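Long-range contact in glutathione S-transferase (Sulfitobacter, PDB 4GF0), which binds glutathione and probably conjugates it, through its thiol, to electrophilic substrates: residues M99-K113 with A162-D176. Sequence-based numbering, arbitrary orientation.
With GSH (glutathione), chain D.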
ATOM      1  N   MET A  99      -4.250   2.287  -6.392  1.00  9.89           N
ATOM      2  CA  MET A  99      -4.138   2.388  -4.935  1.00 11.48           C
ATOM      3  C   MET A  99      -2.745   2.006  -4.434  1.00 12.88           C
ATOM      4  O   MET A  99      -2.164   2.707  -3.614  1.00 12.55           O
ATOM      5  CB  MET A  99      -5.230   1.569  -4.240  1.00 13.94           C
ATOM      6  CG  MET A  99      -6.637   2.055  -4.583  1.00  8.85           C
ATOM      7  SD  MET A  99      -7.911   0.810  -4.251  1.00 13.43           S
ATOM      8  CE  MET A  99      -7.827   0.714  -2.472  1.00 15.19           C
ATOM      9  N   TYR A 100      -2.201   0.905  -4.930  1.00  9.96           N
ATOM     10  CA  TYR A 100      -0.861   0.512  -4.507  1.00 12.94           C
ATOM     11  C   TYR A 100       0.198   1.476  -5.006  1.00 15.23           C
ATOM     12  O   TYR A 100       1.195   1.690  -4.320  1.00 13.68           O
ATOM     13  CB  TYR A 100      -0.531  -0.921  -4.925  1.00 12.46           C
ATOM     14  CG  TYR A 100      -1.065  -1.953  -3.953  1.00 11.78           C
ATOM     15  CD1 TYR A 100      -0.320  -2.345  -2.851  1.00 11.52           C
ATOM     16  CD2 TYR A 100      -2.311  -2.533  -4.142  1.00 11.48           C
ATOM     17  CE1 TYR A 100      -0.799  -3.290  -1.955  1.00  9.96           C
ATOM     18  CE2 TYR A 100      -2.807  -3.477  -3.248  1.00 13.24           C
ATOM     19  CZ  TYR A 100      -2.039  -3.852  -2.165  1.00 14.43           C
ATOM     20  OH  TYR A 100      -2.512  -4.794  -1.292  1.00 12.12           O
ATOM     21  N   TYR A 101      -0.003   2.050  -6.192  1.00 10.45           N
ATOM     22  CA  TYR A 101       0.920   3.077  -6.686  1.00 13.14           C
ATOM     23  C   TYR A 101       0.951   4.264  -5.725  1.00 12.82           C
ATOM     24  O   TYR A 101       2.012   4.801  -5.396  1.00 14.17           O
ATOM     25  CB  TYR A 101       0.532   3.565  -8.088  1.00 11.82           C
ATOM     26  CG  TYR A 101       1.433   4.674  -8.572  1.00 16.61           C
ATOM     27  CD1 TYR A 101       2.684   4.392  -9.093  1.00 18.23           C
ATOM     28  CD2 TYR A 101       1.041   6.001  -8.482  1.00 20.85           C
ATOM     29  CE1 TYR A 101       3.519   5.395  -9.525  1.00 19.38           C
ATOM     30  CE2 TYR A 101       1.878   7.023  -8.923  1.00 18.99           C
ATOM     31  CZ  TYR A 101       3.111   6.706  -9.443  1.00 20.10           C
ATOM     32  OH  TYR A 101       3.954   7.702  -9.875  1.00 21.67           O
ATOM     33  N   LEU A 102      -0.226   4.692  -5.291  1.00 12.56           N
ATOM     34  CA  LEU A 102      -0.307   5.794  -4.345  1.00 14.43           C
ATOM     35  C   LEU A 102       0.370   5.417  -3.024  1.00 14.37           C
ATOM     36  O   LEU A 102       1.145   6.204  -2.476  1.00 15.90           O
ATOM     37  CB  LEU A 102      -1.774   6.211  -4.123  1.00 11.80           C
ATOM     38  CG  LEU A 102      -2.425   6.800  -5.388  1.00 11.39           C
ATOM     39  CD1 LEU A 102      -3.914   7.061  -5.128  1.00 13.97           C
ATOM     40  CD2 LEU A 102      -1.740   8.084  -5.858  1.00 15.95           C
ATOM     41  N   ALA A 103       0.110   4.205  -2.540  1.00 12.60           N
ATOM     42  CA  ALA A 103       0.675   3.745  -1.266  1.00 11.92           C
ATOM     43  C   ALA A 103       2.194   3.588  -1.279  1.00 14.70           C
ATOM     44  O   ALA A 103       2.859   3.880  -0.282  1.00 15.33           O
ATOM     45  CB  ALA A 103       0.027   2.417  -0.843  1.00  9.89           C
ATOM     46  N   SER A 104       2.740   3.128  -2.403  1.00 12.91           N
ATOM     47  CA  SER A 104       4.155   2.737  -2.477  1.00 13.80           C
ATOM     48  C   SER A 104       5.051   3.795  -3.103  1.00 14.27           C
ATOM     49  O   SER A 104       6.280   3.786  -2.899  1.00 15.33           O
ATOM     50  CB  SER A 104       4.288   1.439  -3.282  1.00 15.10           C
ATOM     51  OG  SER A 104       3.892   1.635  -4.636  1.00 20.48           O
ATOM     52  N   THR A 105       4.461   4.690  -3.887  1.00 15.14           N
ATOM     53  CA  THR A 105       5.261   5.623  -4.678  1.00 14.42           C
ATOM     54  C   THR A 105       4.893   7.081  -4.429  1.00 15.38           C
ATOM     55  O   THR A 105       5.740   7.877  -4.030  1.00 16.47           O
ATOM     56  CB  THR A 105       5.161   5.314  -6.189  1.00 15.62           C
ATOM     57  OG1 THR A 105       5.444   3.927  -6.405  1.00 17.56           O
ATOM     58  CG2 THR A 105       6.166   6.145  -6.977  1.00 17.97           C
ATOM     59  N   MET A 106       3.635   7.444  -4.663  1.00 14.33           N
ATOM     60  CA  MET A 106       3.291   8.861  -4.619  1.00 14.63           C
ATOM     61  C   MET A 106       3.213   9.400  -3.189  1.00 15.97           C
ATOM     62  O   MET A 106       3.751  10.471  -2.900  1.00 16.10           O
ATOM     63  CB  MET A 106       2.003   9.149  -5.400  1.00 14.80           C
ATOM     64  CG  MET A 106       1.800  10.635  -5.701  1.00 15.47           C
ATOM     65  SD  MET A 106       0.560  10.851  -7.002  1.00 18.67           S
ATOM     66  CE  MET A 106       0.516  12.632  -7.208  1.00 18.65           C
ATOM     67  N   HIS A 107       2.555   8.666  -2.289  1.00 14.28           N
ATOM     68  CA  HIS A 107       2.521   9.091  -0.892  1.00 14.46           C
ATOM     69  C   HIS A 107       3.942   9.060  -0.352  1.00 14.51           C
ATOM     70  O   HIS A 107       4.350   9.944   0.399  1.00 15.86           O
ATOM     71  CB  HIS A 107       1.604   8.191  -0.049  1.00 14.98           C
ATOM     72  CG  HIS A 107       1.327   8.719   1.329  1.00 16.93           C
ATOM     73  ND1 HIS A 107       0.373   8.164   2.151  1.00 18.09           N
ATOM     74  CD2 HIS A 107       1.878   9.743   2.023  1.00 19.68           C
ATOM     75  CE1 HIS A 107       0.345   8.822   3.299  1.00 18.27           C
ATOM     76  NE2 HIS A 107       1.243   9.786   3.247  1.00 21.50           N
ATOM     77  N   VAL A 108       4.699   8.042  -0.747  1.00 15.43           N
ATOM     78  CA  VAL A 108       6.077   7.903  -0.289  1.00 17.69           C
ATOM     79  C   VAL A 108       6.942   9.094  -0.716  1.00 18.38           C
ATOM     80  O   VAL A 108       7.744   9.590   0.082  1.00 16.70           O
ATOM     81  CB  VAL A 108       6.699   6.563  -0.749  1.00 14.36           C
ATOM     82  CG1 VAL A 108       8.216   6.552  -0.525  1.00 15.49           C
ATOM     83  CG2 VAL A 108       6.028   5.397  -0.016  1.00 14.86           C
ATOM     84  N   ALA A 109       6.771   9.564  -1.954  1.00 15.91           N
ATOM     85  CA  ALA A 109       7.474  10.762  -2.413  1.00 17.37           C
ATOM     86  C   ALA A 109       7.108  11.972  -1.560  1.00 16.96           C
ATOM     87  O   ALA A 109       7.976  12.755  -1.170  1.00 19.74           O
ATOM     88  CB  ALA A 109       7.192  11.041  -3.894  1.00 16.73           C
ATOM     89  N   HIS A 110       5.821  12.127  -1.272  1.00 16.11           N
ATOM     90  CA  HIS A 110       5.350  13.241  -0.448  1.00 20.03           C
ATOM     91  C   HIS A 110       5.936  13.168   0.965  1.00 16.78           C
ATOM     92  O   HIS A 110       6.271  14.190   1.556  1.00 19.95           O
ATOM     93  CB  HIS A 110       3.822  13.232  -0.381  1.00 18.34           C
ATOM     94  CG  HIS A 110       3.252  14.182   0.620  1.00 20.80           C
ATOM     95  ND1 HIS A 110       3.158  15.539   0.403  1.00 21.03           N
ATOM     96  CD2 HIS A 110       2.718  13.966   1.855  1.00 21.65           C
ATOM     97  CE1 HIS A 110       2.605  16.122   1.454  1.00 24.14           C
ATOM     98  NE2 HIS A 110       2.330  15.179   2.346  1.00 22.25           N
ATOM     99  N   ALA A 111       6.065  11.949   1.483  1.00 18.77           N
ATOM    100  CA  ALA A 111       6.499  11.723   2.862  1.00 16.39           C
ATOM    101  C   ALA A 111       7.932  12.173   3.085  1.00 18.29           C
ATOM    102  O   ALA A 111       8.331  12.448   4.218  1.00 19.21           O
ATOM    103  CB  ALA A 111       6.347  10.254   3.235  1.00 20.63           C
ATOM    104  N   HIS A 112       8.703  12.256   2.008  1.00 16.88           N
ATOM    105  CA  HIS A 112      10.091  12.697   2.122  1.00 18.41           C
ATOM    106  C   HIS A 112      10.220  14.193   2.396  1.00 24.14           C
ATOM    107  O   HIS A 112      11.319  14.687   2.678  1.00 23.48           O
ATOM    108  CB  HIS A 112      10.900  12.292   0.884  1.00 18.70           C
ATOM    109  CG  HIS A 112      11.277  10.851   0.865  1.00 16.93           C
ATOM    110  ND1 HIS A 112      10.369   9.833   0.610  1.00 16.36           N
ATOM    111  CD2 HIS A 112      12.459  10.237   1.106  1.00 17.22           C
ATOM    112  CE1 HIS A 112      10.985   8.672   0.674  1.00 19.65           C
ATOM    113  NE2 HIS A 112      12.259   8.888   0.972  1.00 21.44           N
ATOM    114  N   LYS A 113       9.111  14.920   2.318  1.00 18.82           N
ATOM    115  CA  LYS A 113       9.147  16.351   2.603  1.00 20.78           C
ATOM    116  C   LYS A 113       9.338  16.630   4.090  1.00 24.21           C
ATOM    117  O   LYS A 113      10.200  17.431   4.469  1.00 28.42           O
ATOM    118  CB  LYS A 113       7.880  17.053   2.100  1.00 23.60           C
ATOM    119  CG  LYS A 113       7.942  18.573   2.248  1.00 31.88           C
ATOM    120  CD  LYS A 113       6.842  19.276   1.460  1.00 37.92           C
ATOM    121  CE  LYS A 113       5.506  19.221   2.166  1.00 44.61           C
ATOM    122  NZ  LYS A 113       4.483  20.043   1.446  1.00 48.05           N
ATOM    123  N   ALA A 162     -10.335   3.916  -5.815  1.00 12.65           N
ATOM    124  CA  ALA A 162      -9.103   4.598  -6.191  1.00 11.94           C
ATOM    125  C   ALA A 162      -9.277   6.110  -6.122  1.00 14.86           C
ATOM    126  O   ALA A 162      -8.315   6.840  -5.904  1.00 13.25           O
ATOM    127  CB  ALA A 162      -8.631   4.175  -7.579  1.00 11.80           C
ATOM    128  N   ASP A 163     -10.512   6.575  -6.286  1.00 11.60           N
ATOM    129  CA  ASP A 163     -10.779   8.006  -6.388  1.00 15.63           C
ATOM    130  C   ASP A 163     -10.599   8.808  -5.088  1.00 14.07           C
ATOM    131  O   ASP A 163      -9.926   9.838  -5.110  1.00 13.75           O
ATOM    132  CB  ASP A 163     -12.132   8.250  -7.060  1.00 14.34           C
ATOM    133  CG  ASP A 163     -12.165   7.699  -8.471  1.00 12.83           C
ATOM    134  OD1 ASP A 163     -11.297   8.114  -9.272  1.00 15.83           O
ATOM    135  OD2 ASP A 163     -13.026   6.830  -8.763  1.00 15.65           O
ATOM    136  N   PRO A 164     -11.169   8.348  -3.960  1.00 13.98           N
ATOM    137  CA  PRO A 164     -10.878   9.096  -2.730  1.00 14.12           C
ATOM    138  C   PRO A 164      -9.392   9.103  -2.409  1.00 12.39           C
ATOM    139  O   PRO A 164      -8.858  10.105  -1.946  1.00 13.91           O
ATOM    140  CB  PRO A 164     -11.599   8.284  -1.652  1.00 12.13           C
ATOM    141  CG  PRO A 164     -12.724   7.641  -2.376  1.00 18.80           C
ATOM    142  CD  PRO A 164     -12.182   7.298  -3.727  1.00 12.87           C
ATOM    143  N   TYR A 165      -8.745   7.968  -2.641  1.00 13.38           N
ATOM    144  CA  TYR A 165      -7.314   7.832  -2.427  1.00 13.16           C
ATOM    145  C   TYR A 165      -6.559   8.841  -3.292  1.00 13.80           C
ATOM    146  O   TYR A 165      -5.722   9.598  -2.784  1.00 12.26           O
ATOM    147  CB  TYR A 165      -6.878   6.392  -2.750  1.00  9.19           C
ATOM    148  CG  TYR A 165      -5.681   5.885  -1.986  1.00 10.73           C
ATOM    149  CD1 TYR A 165      -4.710   6.755  -1.494  1.00 14.20           C
ATOM    150  CD2 TYR A 165      -5.508   4.525  -1.777  1.00 12.78           C
ATOM    151  CE1 TYR A 165      -3.595   6.274  -0.791  1.00 12.20           C
ATOM    152  CE2 TYR A 165      -4.418   4.039  -1.077  1.00 16.29           C
ATOM    153  CZ  TYR A 165      -3.464   4.908  -0.594  1.00 13.61           C
ATOM    154  OH  TYR A 165      -2.386   4.386   0.086  1.00 12.42           O
ATOM    155  N   LEU A 166      -6.869   8.885  -4.587  1.00 11.75           N
ATOM    156  CA  LEU A 166      -6.158   9.785  -5.502  1.00 15.63           C
ATOM    157  C   LEU A 166      -6.452  11.238  -5.176  1.00 12.76           C
ATOM    158  O   LEU A 166      -5.569  12.085  -5.239  1.00 14.12           O
ATOM    159  CB  LEU A 166      -6.539   9.490  -6.956  1.00 15.07           C
ATOM    160  CG  LEU A 166      -5.839  10.360  -8.000  1.00 14.96           C
ATOM    161  CD1 LEU A 166      -4.333  10.103  -7.979  1.00 14.41           C
ATOM    162  CD2 LEU A 166      -6.432  10.066  -9.374  1.00 15.39           C
ATOM    163  N   PHE A 167      -7.694  11.520  -4.813  1.00 12.72           N
ATOM    164  CA  PHE A 167      -8.079  12.890  -4.493  1.00 16.23           C
ATOM    165  C   PHE A 167      -7.256  13.470  -3.341  1.00 13.76           C
ATOM    166  O   PHE A 167      -6.730  14.583  -3.431  1.00 15.16           O
ATOM    167  CB  PHE A 167      -9.560  12.939  -4.141  1.00 15.51           C
ATOM    168  CG  PHE A 167     -10.028  14.295  -3.713  1.00 17.71           C
ATOM    169  CD1 PHE A 167     -10.093  15.337  -4.623  1.00 18.91           C
ATOM    170  CD2 PHE A 167     -10.403  14.525  -2.401  1.00 18.10           C
ATOM    171  CE1 PHE A 167     -10.539  16.604  -4.230  1.00 22.44           C
ATOM    172  CE2 PHE A 167     -10.843  15.786  -2.000  1.00 20.24           C
ATOM    173  CZ  PHE A 167     -10.907  16.823  -2.917  1.00 21.61           C
ATOM    174  N   VAL A 168      -7.155  12.727  -2.248  1.00 13.02           N
ATOM    175  CA  VAL A 168      -6.425  13.238  -1.098  1.00 15.86           C
ATOM    176  C   VAL A 168      -4.940  13.420  -1.414  1.00 15.84           C
ATOM    177  O   VAL A 168      -4.323  14.396  -0.991  1.00 18.41           O
ATOM    178  CB  VAL A 168      -6.647  12.364   0.160  1.00 14.85           C
ATOM    179  CG1 VAL A 168      -5.745  12.837   1.289  1.00 20.07           C
ATOM    180  CG2 VAL A 168      -8.110  12.435   0.583  1.00 13.14           C
ATOM    181  N   VAL A 169      -4.370  12.514  -2.198  1.00 13.59           N
ATOM    182  CA  VAL A 169      -2.971  12.660  -2.593  1.00 13.71           C
ATOM    183  C   VAL A 169      -2.773  13.862  -3.515  1.00 16.43           C
ATOM    184  O   VAL A 169      -1.846  14.653  -3.323  1.00 18.82           O
ATOM    185  CB  VAL A 169      -2.421  11.383  -3.255  1.00 13.14           C
ATOM    186  CG1 VAL A 169      -0.979  11.605  -3.740  1.00 15.81           C
ATOM    187  CG2 VAL A 169      -2.486  10.204  -2.272  1.00 15.19           C
ATOM    188  N   CYS A 170      -3.650  14.029  -4.504  1.00 18.92           N
ATOM    189  CA  CYS A 170      -3.489  15.155  -5.433  1.00 16.40           C
ATOM    190  C   CYS A 170      -3.729  16.491  -4.742  1.00 18.37           C
ATOM    191  O   CYS A 170      -3.258  17.545  -5.185  1.00 17.79           O
ATOM    192  CB  CYS A 170      -4.412  14.998  -6.644  1.00 17.14           C
ATOM    193  SG  CYS A 170      -3.874  13.703  -7.756  1.00 24.66           S
ATOM    194  N   ASN A 171      -4.450  16.449  -3.633  1.00 16.64           N
ATOM    195  CA  ASN A 171      -4.688  17.645  -2.844  1.00 18.33           C
ATOM    196  C   ASN A 171      -3.393  18.181  -2.209  1.00 24.19           C
ATOM    197  O   ASN A 171      -3.342  19.328  -1.773  1.00 26.99           O
ATOM    198  CB  ASN A 171      -5.747  17.362  -1.775  1.00 21.19           C
ATOM    199  CG  ASN A 171      -6.462  18.602  -1.334  1.00 35.38           C
ATOM    200  OD1 ASN A 171      -7.085  19.294  -2.141  1.00 38.95           O
ATOM    201  ND2 ASN A 171      -6.386  18.898  -0.040  1.00 41.66           N
ATOM    202  N   TRP A 172      -2.355  17.342  -2.169  1.00 19.36           N
ATOM    203  CA  TRP A 172      -1.039  17.735  -1.659  1.00 20.10           C
ATOM    204  C   TRP A 172      -0.188  18.440  -2.712  1.00 20.36           C
ATOM    205  O   TRP A 172       0.827  19.053  -2.376  1.00 24.71           O
ATOM    206  CB  TRP A 172      -0.251  16.508  -1.186  1.00 16.82           C
ATOM    207  CG  TRP A 172      -0.776  15.840   0.034  1.00 20.01           C
ATOM    208  CD1 TRP A 172      -1.456  16.416   1.061  1.00 26.16           C
ATOM    209  CD2 TRP A 172      -0.653  14.450   0.356  1.00 20.99           C
ATOM    210  NE1 TRP A 172      -1.770  15.465   2.010  1.00 28.82           N
ATOM    211  CE2 TRP A 172      -1.285  14.253   1.600  1.00 23.92           C
ATOM    212  CE3 TRP A 172      -0.066  13.358  -0.286  1.00 17.52           C
ATOM    213  CZ2 TRP A 172      -1.352  12.993   2.212  1.00 23.31           C
ATOM    214  CZ3 TRP A 172      -0.128  12.111   0.321  1.00 19.18           C
ATOM    215  CH2 TRP A 172      -0.767  11.939   1.559  1.00 25.26           C
ATOM    216  N   LEU A 173      -0.569  18.335  -3.983  1.00 18.56           N
ATOM    217  CA  LEU A 173       0.334  18.760  -5.071  1.00 19.29           C
ATOM    218  C   LEU A 173       0.708  20.239  -5.038  1.00 23.14           C
ATOM    219  O   LEU A 173       1.895  20.578  -5.141  1.00 23.51           O
ATOM    220  CB  LEU A 173      -0.232  18.377  -6.442  1.00 19.69           C
ATOM    221  CG  LEU A 173      -0.188  16.887  -6.794  1.00 22.07           C
ATOM    222  CD1 LEU A 173      -1.040  16.602  -8.023  1.00 24.63           C
ATOM    223  CD2 LEU A 173       1.253  16.431  -7.035  1.00 22.02           C
ATOM    224  N   ASP A 174      -0.281  21.119  -4.904  1.00 24.12           N
ATOM    225  CA  ASP A 174      -0.007  22.559  -4.871  1.00 30.28           C
ATOM    226  C   ASP A 174       0.952  22.891  -3.731  1.00 27.77           C
ATOM    227  O   ASP A 174       1.941  23.609  -3.926  1.00 30.62           O
ATOM    228  CB  ASP A 174      -1.302  23.362  -4.720  1.00 42.39           C
ATOM    229  CG  ASP A 174      -2.051  23.527  -6.034  1.00 55.88           C
ATOM    230  OD1 ASP A 174      -1.484  23.204  -7.098  1.00 51.50           O
ATOM    231  OD2 ASP A 174      -3.205  24.004  -5.999  1.00 65.95           O
ATOM    232  N   GLY A 175       0.666  22.332  -2.557  1.00 28.46           N
ATOM    233  CA  GLY A 175       1.488  22.523  -1.375  1.00 26.62           C
ATOM    234  C   GLY A 175       2.885  21.951  -1.524  1.00 30.53           C
ATOM    235  O   GLY A 175       3.824  22.405  -0.861  1.00 33.37           O
ATOM    236  N   ASP A 176       3.031  20.950  -2.391  1.00 24.20           N
ATOM    237  CA  ASP A 176       4.335  20.345  -2.629  1.00 26.51           C
ATOM    238  C   ASP A 176       5.084  21.024  -3.772  1.00 27.50           C
ATOM    239  O   ASP A 176       6.174  20.596  -4.138  1.00 26.42           O
ATOM    240  CB  ASP A 176       4.212  18.830  -2.895  1.00 21.90           C
ATOM    241  CG  ASP A 176       3.904  18.032  -1.636  1.00 29.70           C
ATOM    242  OD1 ASP A 176       3.918  18.619  -0.532  1.00 29.99           O
ATOM    243  OD2 ASP A 176       3.654  16.809  -1.744  1.00 27.45           O
TER
HETATM  244  N1  GSH D 302       1.046   3.442   4.607  1.00 17.62           N
HETATM  245  CA1 GSH D 302       0.208   4.215   5.496  1.00 18.42           C
HETATM  246  C1  GSH D 302      -1.193   4.250   4.974  1.00 20.22           C
HETATM  247  O11 GSH D 302      -2.168   4.248   5.773  1.00 14.13           O
HETATM  248  O12 GSH D 302      -1.403   4.306   3.732  1.00 17.94           O
HETATM  249  CB1 GSH D 302       0.711   5.638   5.578  1.00 17.64           C
HETATM  250  CG1 GSH D 302       0.122   6.256   6.849  1.00 13.14           C
HETATM  251  CD1 GSH D 302       0.809   7.598   7.121  1.00 16.92           C
HETATM  252  OE1 GSH D 302       2.029   7.721   7.006  1.00 15.45           O
HETATM  253  N2  GSH D 302      -0.013   8.736   7.521  1.00 16.71           N
HETATM  254  CA2 GSH D 302       0.618  10.005   7.792  1.00 17.77           C
HETATM  255  C2  GSH D 302       0.965  10.033   9.257  1.00 19.24           C
HETATM  256  O2  GSH D 302       0.289   9.421  10.073  1.00 17.38           O
HETATM  257  CB2 GSH D 302      -0.303  11.141   7.479  1.00 18.11           C
HETATM  258  SG2 GSH D 302      -0.589  11.218   5.719  1.00 22.17           S
HETATM  259  N3  GSH D 302       2.123  10.775   9.739  1.00 16.98           N
HETATM  260  CA3 GSH D 302       2.405  10.775  11.170  1.00 15.92           C
HETATM  261  C3  GSH D 302       3.887  10.686  11.439  1.00 25.11           C
HETATM  262  O31 GSH D 302       4.677  10.290  10.535  1.00 22.91           O
HETATM  263  O32 GSH D 302       4.342  10.991  12.588  1.00 22.34           O
HETATM  264  O   HOH W   1      -0.880   5.777   1.633  1.00 15.40           O
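The part of helix 89-111 from Met99 on runs beside helix 162-170 in the same general direction, the segment axes 9.9 Å apart at closest and at 30°; the contact starts at Met99 and Ala162 and continues past the second helix to His110 and Asp176. Leu102 fills the first part of the interface. Its CB sits over one face of the Tyr165 ring, a CH-pi contact, while CD1 presses on the backbone of Leu166 and CD2 meets Leu166 CD1. Met99 packs against the same ring through CB and CG. Further along, Met106 CG lies 3.5 Å from Val169 CG1. This CG is anti to the backbone N (chi1 -165°), and the chain stays extended beyond it, which takes CE on to Leu173 CD2.

Trp172 lies flat on His110 in an offset stack, the planes only 5° apart. His107 meets the far rim of the same indole obliquely, Trp172 CH2 lying over one face of the imidazole. The His110 ring is also held at its edge. His110 ND1 donates a nearly straight hydrogen bond of 2.5 Å to the syn lone pair of Asp176 OD2, which lies close to the imidazole plane. The other oxygen, Asp176 OD1, forms a salt bridge with Lys113 NZ. The carboxylate thus joins two side chains of segment 99-113. Trp172 NE1 is hydrogen-bonded to Gly11 O, which ties the indole to the N-terminal domain.

His107 and Tyr165 belong to the glutathione pocket. One water bridges His107 ND1, Tyr165 OH and glutathione O12, and His107 NE2 lies 3.4 Å from glutathione SG2. The pair belongs to the all-helical C-terminal domain of the glutathione transferase fold, where His107 and Trp172 line the glutathione sulfur.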